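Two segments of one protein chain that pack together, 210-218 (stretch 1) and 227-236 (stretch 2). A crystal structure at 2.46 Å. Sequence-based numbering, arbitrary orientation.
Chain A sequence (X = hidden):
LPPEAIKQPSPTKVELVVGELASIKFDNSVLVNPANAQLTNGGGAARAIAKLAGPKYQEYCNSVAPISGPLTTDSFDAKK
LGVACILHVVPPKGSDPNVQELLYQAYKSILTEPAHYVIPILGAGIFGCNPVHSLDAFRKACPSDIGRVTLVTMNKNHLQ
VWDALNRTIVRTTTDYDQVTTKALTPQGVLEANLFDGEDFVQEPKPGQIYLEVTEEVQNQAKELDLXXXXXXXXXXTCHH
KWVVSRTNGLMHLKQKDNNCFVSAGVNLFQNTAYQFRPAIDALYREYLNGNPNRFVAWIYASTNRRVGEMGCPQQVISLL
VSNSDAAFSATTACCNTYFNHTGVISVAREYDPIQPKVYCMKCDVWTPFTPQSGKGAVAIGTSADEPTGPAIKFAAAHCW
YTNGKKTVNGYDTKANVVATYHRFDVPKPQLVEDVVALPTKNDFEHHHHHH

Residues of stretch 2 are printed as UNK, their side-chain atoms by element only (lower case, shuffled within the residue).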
ATOM      1  N   TYR A 210      -4.887  -0.288   2.979  1.00 43.06           N
ATOM      2  CA  TYR A 210      -3.785  -0.205   2.041  1.00 43.65           C
ATOM      3  C   TYR A 210      -3.467  -1.601   1.535  1.00 44.09           C
ATOM      4  O   TYR A 210      -3.616  -2.595   2.258  1.00 43.64           O
ATOM      5  CB  TYR A 210      -2.527   0.418   2.690  1.00 49.58           C
ATOM      6  CG  TYR A 210      -2.674   1.874   3.045  1.00 50.12           C
ATOM      7  CD1 TYR A 210      -2.387   2.861   2.113  1.00 47.65           C
ATOM      8  CD2 TYR A 210      -3.102   2.263   4.312  1.00 45.01           C
ATOM      9  CE1 TYR A 210      -2.526   4.189   2.426  1.00 49.48           C
ATOM     10  CE2 TYR A 210      -3.250   3.583   4.629  1.00 47.84           C
ATOM     11  CZ  TYR A 210      -2.951   4.547   3.688  1.00 54.80           C
ATOM     12  OH  TYR A 210      -3.094   5.882   3.996  1.00 57.17           O
ATOM     13  N   LEU A 211      -3.049  -1.675   0.282  1.00 42.11           N
ATOM     14  CA  LEU A 211      -2.553  -2.934  -0.255  1.00 47.13           C
ATOM     15  C   LEU A 211      -1.140  -3.149   0.281  1.00 50.99           C
ATOM     16  O   LEU A 211      -0.263  -2.295   0.107  1.00 46.03           O
ATOM     17  CB  LEU A 211      -2.569  -2.914  -1.785  1.00 40.68           C
ATOM     18  CG  LEU A 211      -2.247  -4.224  -2.517  1.00 45.60           C
ATOM     19  CD1 LEU A 211      -3.275  -5.320  -2.204  1.00 45.90           C
ATOM     20  CD2 LEU A 211      -2.168  -4.001  -4.012  1.00 45.07           C
ATOM     21  N   GLU A 212      -0.932  -4.264   0.966  1.00 52.28           N
ATOM     22  CA  GLU A 212       0.398  -4.681   1.375  1.00 49.21           C
ATOM     23  C   GLU A 212       1.017  -5.432   0.214  1.00 45.43           C
ATOM     24  O   GLU A 212       0.647  -6.570  -0.069  1.00 49.08           O
ATOM     25  CB  GLU A 212       0.317  -5.559   2.614  1.00 53.49           C
ATOM     26  CG  GLU A 212       1.585  -6.358   2.891  1.00 57.99           C
ATOM     27  CD  GLU A 212       1.838  -6.527   4.381  1.00 62.69           C
ATOM     28  OE1 GLU A 212       0.971  -6.070   5.172  1.00 51.91           O
ATOM     29  OE2 GLU A 212       2.904  -7.100   4.749  1.00 69.57           O
ATOM     30  N   VAL A 213       1.939  -4.800  -0.487  1.00 50.44           N
ATOM     31  CA  VAL A 213       2.452  -5.420  -1.700  1.00 49.30           C
ATOM     32  C   VAL A 213       3.537  -6.425  -1.336  1.00 54.02           C
ATOM     33  O   VAL A 213       4.721  -6.085  -1.255  1.00 55.69           O
ATOM     34  CB  VAL A 213       2.937  -4.349  -2.690  1.00 51.31           C
ATOM     35  CG1 VAL A 213       3.555  -4.989  -3.941  1.00 49.23           C
ATOM     36  CG2 VAL A 213       1.773  -3.435  -3.057  1.00 47.73           C
ATOM     37  N   THR A 214       3.130  -7.664  -1.074  1.00 51.22           N
ATOM     38  CA  THR A 214       4.085  -8.725  -0.815  1.00 55.19           C
ATOM     39  C   THR A 214       4.666  -9.176  -2.145  1.00 59.26           C
ATOM     40  O   THR A 214       4.403  -8.582  -3.192  1.00 66.01           O
ATOM     41  CB  THR A 214       3.433  -9.887  -0.085  1.00 57.89           C
ATOM     42  OG1 THR A 214       2.485 -10.524  -0.954  1.00 56.74           O
ATOM     43  CG2 THR A 214       2.771  -9.415   1.186  1.00 48.36           C
ATOM     44  N   GLU A 215       5.466 -10.235  -2.134  1.00 61.54           N
ATOM     45  CA  GLU A 215       5.949 -10.748  -3.410  1.00 70.18           C
ATOM     46  C   GLU A 215       4.927 -11.669  -4.059  1.00 63.02           C
ATOM     47  O   GLU A 215       4.947 -11.837  -5.281  1.00 62.71           O
ATOM     48  CB  GLU A 215       7.304 -11.458  -3.237  1.00 71.81           C
ATOM     49  CG  GLU A 215       8.525 -10.519  -3.403  1.00 78.53           C
ATOM     50  CD  GLU A 215       9.086 -10.463  -4.840  1.00 85.15           C
ATOM     51  OE1 GLU A 215       9.476  -9.362  -5.305  1.00 86.31           O
ATOM     52  OE2 GLU A 215       9.148 -11.522  -5.506  1.00 89.38           O
ATOM     53  N   GLU A 216       4.023 -12.243  -3.262  1.00 62.71           N
ATOM     54  CA  GLU A 216       2.880 -12.955  -3.819  1.00 63.31           C
ATOM     55  C   GLU A 216       1.945 -12.004  -4.571  1.00 62.57           C
ATOM     56  O   GLU A 216       1.389 -12.365  -5.619  1.00 56.29           O
ATOM     57  CB  GLU A 216       2.137 -13.675  -2.702  1.00 58.25           C
ATOM     58  CG  GLU A 216       1.268 -14.814  -3.191  1.00 70.78           C
ATOM     59  CD  GLU A 216       0.291 -15.298  -2.125  1.00 82.78           C
ATOM     60  OE1 GLU A 216      -0.389 -14.449  -1.496  1.00 79.81           O
ATOM     61  OE2 GLU A 216       0.210 -16.531  -1.912  1.00 93.09           O
ATOM     62  N   VAL A 217       1.758 -10.784  -4.050  1.00 55.96           N
ATOM     63  CA  VAL A 217       0.994  -9.781  -4.782  1.00 55.57           C
ATOM     64  C   VAL A 217       1.673  -9.462  -6.111  1.00 55.89           C
ATOM     65  O   VAL A 217       1.026  -9.441  -7.163  1.00 50.91           O
ATOM     66  CB  VAL A 217       0.798  -8.510  -3.940  1.00 51.91           C
ATOM     67  CG1 VAL A 217       0.218  -7.394  -4.817  1.00 43.03           C
ATOM     68  CG2 VAL A 217      -0.097  -8.791  -2.722  1.00 49.66           C
ATOM     69  N   GLN A 218       2.986  -9.208  -6.088  1.00 57.22           N
ATOM     70  CA  GLN A 218       3.654  -8.871  -7.336  1.00 55.21           C
ATOM     71  C   GLN A 218       3.511  -9.998  -8.336  1.00 56.79           C
ATOM     72  O   GLN A 218       3.226  -9.753  -9.511  1.00 56.53           O
ATOM     73  CB  GLN A 218       5.122  -8.544  -7.107  1.00 57.41           C
ATOM     74  CG  GLN A 218       5.340  -7.107  -6.716  1.00 57.37           C
ATOM     75  CD  GLN A 218       6.309  -6.976  -5.559  1.00 76.03           C
ATOM     76  OE1 GLN A 218       6.585  -7.949  -4.841  1.00 76.01           O
ATOM     77  NE2 GLN A 218       6.818  -5.762  -5.349  1.00 79.65           N
ATOM     78  N   UNK A 227      -0.119  -3.863 -13.913  1.00 48.14           N
ATOM     79  CA  UNK A 227       0.624  -3.143 -12.891  1.00 49.21           C
ATOM     80  C   UNK A 227      -0.238  -3.026 -11.637  1.00 47.67           C
ATOM     81  O   UNK A 227      -1.353  -3.553 -11.569  1.00 49.54           O
ATOM     82  c   UNK A 227       1.076  -1.775 -13.402  1.00 51.36           C
ATOM     83  n   UNK A 227       0.021  -0.249 -14.946  1.00 52.78           N
ATOM     84  o   UNK A 227      -1.003  -0.628 -12.983  1.00 53.78           O
ATOM     85  c   UNK A 227      -0.076  -0.851 -13.767  1.00 52.38           C
ATOM     86  N   UNK A 228       0.266  -2.304 -10.637  1.00 49.51           N
ATOM     87  CA  UNK A 228      -0.358  -2.348  -9.316  1.00 44.18           C
ATOM     88  C   UNK A 228      -1.617  -1.500  -9.248  1.00 48.34           C
ATOM     89  O   UNK A 228      -2.562  -1.863  -8.538  1.00 48.03           O
ATOM     90  c   UNK A 228       0.634  -1.897  -8.245  1.00 46.19           C
ATOM     91  c   UNK A 228       2.565  -2.468  -6.750  1.00 56.40           C
ATOM     92  c   UNK A 228       1.802  -2.854  -8.008  1.00 52.90           C
ATOM     93  c   UNK A 228       1.322  -4.283  -7.920  1.00 51.09           C
ATOM     94  N   UNK A 229      -1.624  -0.339  -9.912  1.00 45.77           N
ATOM     95  CA  UNK A 229      -2.860   0.419 -10.061  1.00 48.69           C
ATOM     96  C   UNK A 229      -3.960  -0.478 -10.617  1.00 49.15           C
ATOM     97  O   UNK A 229      -5.047  -0.596 -10.037  1.00 45.68           O
ATOM     98  c   UNK A 229      -0.374   2.682 -10.744  1.00 72.94           C
ATOM     99  c   UNK A 229      -1.860   2.757 -10.410  1.00 63.81           C
ATOM    100  c   UNK A 229      -2.648   1.615 -10.992  1.00 50.76           C
ATOM    101  o   UNK A 229       0.260   1.620 -10.625  1.00 69.00           O
ATOM    102  n   UNK A 229       0.191   3.814 -11.163  1.00 76.38           N
ATOM    103  N   UNK A 230      -3.672  -1.142 -11.737  1.00 42.21           N
ATOM    104  CA  UNK A 230      -4.647  -2.034 -12.331  1.00 44.64           C
ATOM    105  C   UNK A 230      -4.998  -3.163 -11.381  1.00 45.86           C
ATOM    106  O   UNK A 230      -6.161  -3.571 -11.293  1.00 45.06           O
ATOM    107  n   UNK A 230      -3.986  -1.837 -17.023  1.00 47.20           N
ATOM    108  o   UNK A 230      -2.206  -2.716 -15.960  1.00 53.92           O
ATOM    109  c   UNK A 230      -3.249  -2.064 -15.934  1.00 49.33           C
ATOM    110  c   UNK A 230      -3.768  -1.499 -14.640  1.00 48.58           C
ATOM    111  c   UNK A 230      -4.115  -2.581 -13.651  1.00 44.89           C
ATOM    112  N   UNK A 231      -4.013  -3.682 -10.658  1.00 43.20           N
ATOM    113  CA  UNK A 231      -4.294  -4.837  -9.819  1.00 41.55           C
ATOM    114  C   UNK A 231      -5.263  -4.466  -8.705  1.00 43.03           C
ATOM    115  O   UNK A 231      -6.160  -5.241  -8.366  1.00 42.96           O
ATOM    116  c   UNK A 231      -3.775  -9.042  -8.666  1.00 42.95           C
ATOM    117  c   UNK A 231      -3.592  -9.138  -7.295  1.00 41.15           C
ATOM    118  o   UNK A 231      -3.791 -10.331  -6.643  1.00 44.37           O
ATOM    119  c   UNK A 231      -3.241  -8.049  -6.576  1.00 39.85           C
ATOM    120  c   UNK A 231      -2.991  -5.403  -9.249  1.00 46.37           C
ATOM    121  c   UNK A 231      -3.036  -6.849  -7.207  1.00 41.28           C
ATOM    122  c   UNK A 231      -3.567  -7.840  -9.291  1.00 40.76           C
ATOM    123  c   UNK A 231      -3.187  -6.726  -8.571  1.00 40.73           C
ATOM    124  N   UNK A 232      -5.105  -3.272  -8.137  1.00 41.46           N
ATOM    125  CA  UNK A 232      -6.037  -2.791  -7.127  1.00 42.75           C
ATOM    126  C   UNK A 232      -7.433  -2.698  -7.695  1.00 46.13           C
ATOM    127  O   UNK A 232      -8.396  -3.203  -7.090  1.00 43.90           O
ATOM    128  s   UNK A 232      -4.282  -1.457  -5.440  1.00 57.16           S
ATOM    129  c   UNK A 232      -5.594  -1.419  -6.625  1.00 46.11           C
ATOM    130  N   UNK A 233      -7.557  -2.051  -8.865  1.00 42.37           N
ATOM    131  CA  UNK A 233      -8.845  -1.982  -9.528  1.00 40.97           C
ATOM    132  C   UNK A 233      -9.413  -3.382  -9.700  1.00 42.65           C
ATOM    133  O   UNK A 233     -10.604  -3.635  -9.454  1.00 45.11           O
ATOM    134  c   UNK A 233     -10.011  -1.377 -11.683  1.00 41.98           C
ATOM    135  c   UNK A 233      -8.254   0.201 -10.701  1.00 36.85           C
ATOM    136  c   UNK A 233      -8.705  -1.266 -10.881  1.00 48.45           C
ATOM    137  N   UNK A 234      -8.551  -4.326 -10.063  1.00 37.29           N
ATOM    138  CA  UNK A 234      -9.002  -5.695 -10.271  1.00 40.17           C
ATOM    139  C   UNK A 234      -9.568  -6.285  -8.990  1.00 42.20           C
ATOM    140  O   UNK A 234     -10.664  -6.857  -8.986  1.00 46.87           O
ATOM    141  c   UNK A 234      -8.079  -8.025 -10.646  1.00 41.74           C
ATOM    142  c   UNK A 234      -7.404  -8.792  -9.670  1.00 35.06           C
ATOM    143  c   UNK A 234      -9.195 -10.037 -11.411  1.00 32.47           C
ATOM    144  c   UNK A 234      -8.963  -8.671 -11.500  1.00 33.26           C
ATOM    145  c   UNK A 234      -7.636 -10.194  -9.570  1.00 34.15           C
ATOM    146  c   UNK A 234      -8.554 -10.792 -10.462  1.00 37.50           C
ATOM    147  o   UNK A 234      -8.855 -12.138 -10.448  1.00 39.93           O
ATOM    148  c   UNK A 234      -7.846  -6.547 -10.788  1.00 42.32           C
ATOM    149  N   UNK A 235      -8.838  -6.151  -7.887  1.00 41.25           N
ATOM    150  CA  UNK A 235      -9.279  -6.733  -6.625  1.00 43.42           C
ATOM    151  C   UNK A 235     -10.617  -6.156  -6.183  1.00 43.35           C
ATOM    152  O   UNK A 235     -11.489  -6.886  -5.698  1.00 48.26           O
ATOM    153  c   UNK A 235      -6.925  -7.298  -5.732  1.00 38.84           C
ATOM    154  c   UNK A 235      -5.816  -6.790  -4.804  1.00 42.51           C
ATOM    155  c   UNK A 235      -8.220  -6.512  -5.534  1.00 36.13           C
ATOM    156  c   UNK A 235      -7.200  -8.768  -5.505  1.00 38.60           C
ATOM    157  N   UNK A 236     -10.792  -4.846  -6.318  1.00 40.33           N
ATOM    158  CA  UNK A 236     -12.043  -4.242  -5.881  1.00 44.26           C
ATOM    159  C   UNK A 236     -13.205  -4.606  -6.814  1.00 46.29           C
ATOM    160  O   UNK A 236     -14.319  -4.862  -6.342  1.00 49.60           O
ATOM    161  c   UNK A 236     -11.863  -2.733  -5.758  1.00 44.90           C
ATOM    162  c   UNK A 236     -10.952  -2.340  -4.609  1.00 46.03           C
ATOM    163  c   UNK A 236     -10.975  -0.227  -3.268  1.00 55.70           C
ATOM    164  c   UNK A 236     -10.656  -0.857  -4.628  1.00 51.21           C
ATOM    165  n   UNK A 236      -9.854   0.624  -2.764  1.00 64.59           N
TER

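Position 227 has four side-chain atoms: two carbons, the second carrying one oxygen and one nitrogen. That is a short amide, so the residue is Asn227. It touches nothing on stretch 1; its work is local. Standing at the N-cap, just before the helix, it accepts through OD1 from the backbone N of position 230 at 3.0 Å, occupying an amide that has no helical carbonyl to bond. A short polar side chain suits this place because it can fold back over the first turn.

Position 228 carries four carbons, forked at the second, which identifies Leu228. Its CA-to-CB bond points toward stretch 1, and its CD1 lies 3.9 Å from Val213 CG2. A branched aliphatic end fits well against the equally apolar valine.

At position 229 three carbons run in a row, the third bearing one oxygen and one nitrogen: a longer amide, Gln229. Its side chain is out of reach of stretch 1 and partly exposed, a setting that a polar group tolerates easily.

Position 230 shows the same pattern, three carbons ending in one oxygen and one nitrogen, and is Gln230. It too misses stretch 1, but its length lets it turn back on the helix start: Asn227 N donates to Gln230 OE1 at 3.1 Å. Together with the bond from Gln230 N to Asn227 OD1, this makes a reciprocal pair, a capping box.

Position 231 has one carbon followed by a six-carbon ring bearing an oxygen, hence Tyr231. The buried ring reaches two residues of stretch 1. Leu211 CD2 sits at its edge, 4.4 Å from Tyr231 CD2, while Val217 CG1 lies 3.9 Å from Tyr231 CE2. A broad, flat ring can meet residues from both the strand and the helix of stretch 1.

Position 232 holds one carbon and one sulfur, so it is Cys232. Its CA lies 7.7 Å from the CA of Leu211, and Cys232 SG is 3.6 Å from Leu211 CD2. A small side chain suits so near an approach, and sulfur packs readily against a methyl group.

Position 233 has three carbons, one carrying the other two: the beta-branched Val233. Position 234 has one carbon, then a six-carbon ring with an oxygen, and is Tyr234. Neither reaches stretch 1, although Tyr234 is buried.

Position 235 again has four carbons forked at the second, giving Leu235. It points toward stretch 1, and its CD1 meets Leu211 CD1 at 3.9 Å. Position 236, four carbons in a row ending in nitrogen, is Lys236, exposed and clear of the contact, as suits a charged side chain.

The contact is therefore wholly apolar, with no hydrogen bond between the stretches and 288 Å² buried in all. Leu228, Tyr231, Cys232 and Leu235 recur at the three- and four-residue spacing that lines up one side of a helix. Leu211 meets three of them, while Val213 and Val217 extend the packing to Leu228 and Tyr231.

Stretch 2 227-236: NLQQYCVYLK
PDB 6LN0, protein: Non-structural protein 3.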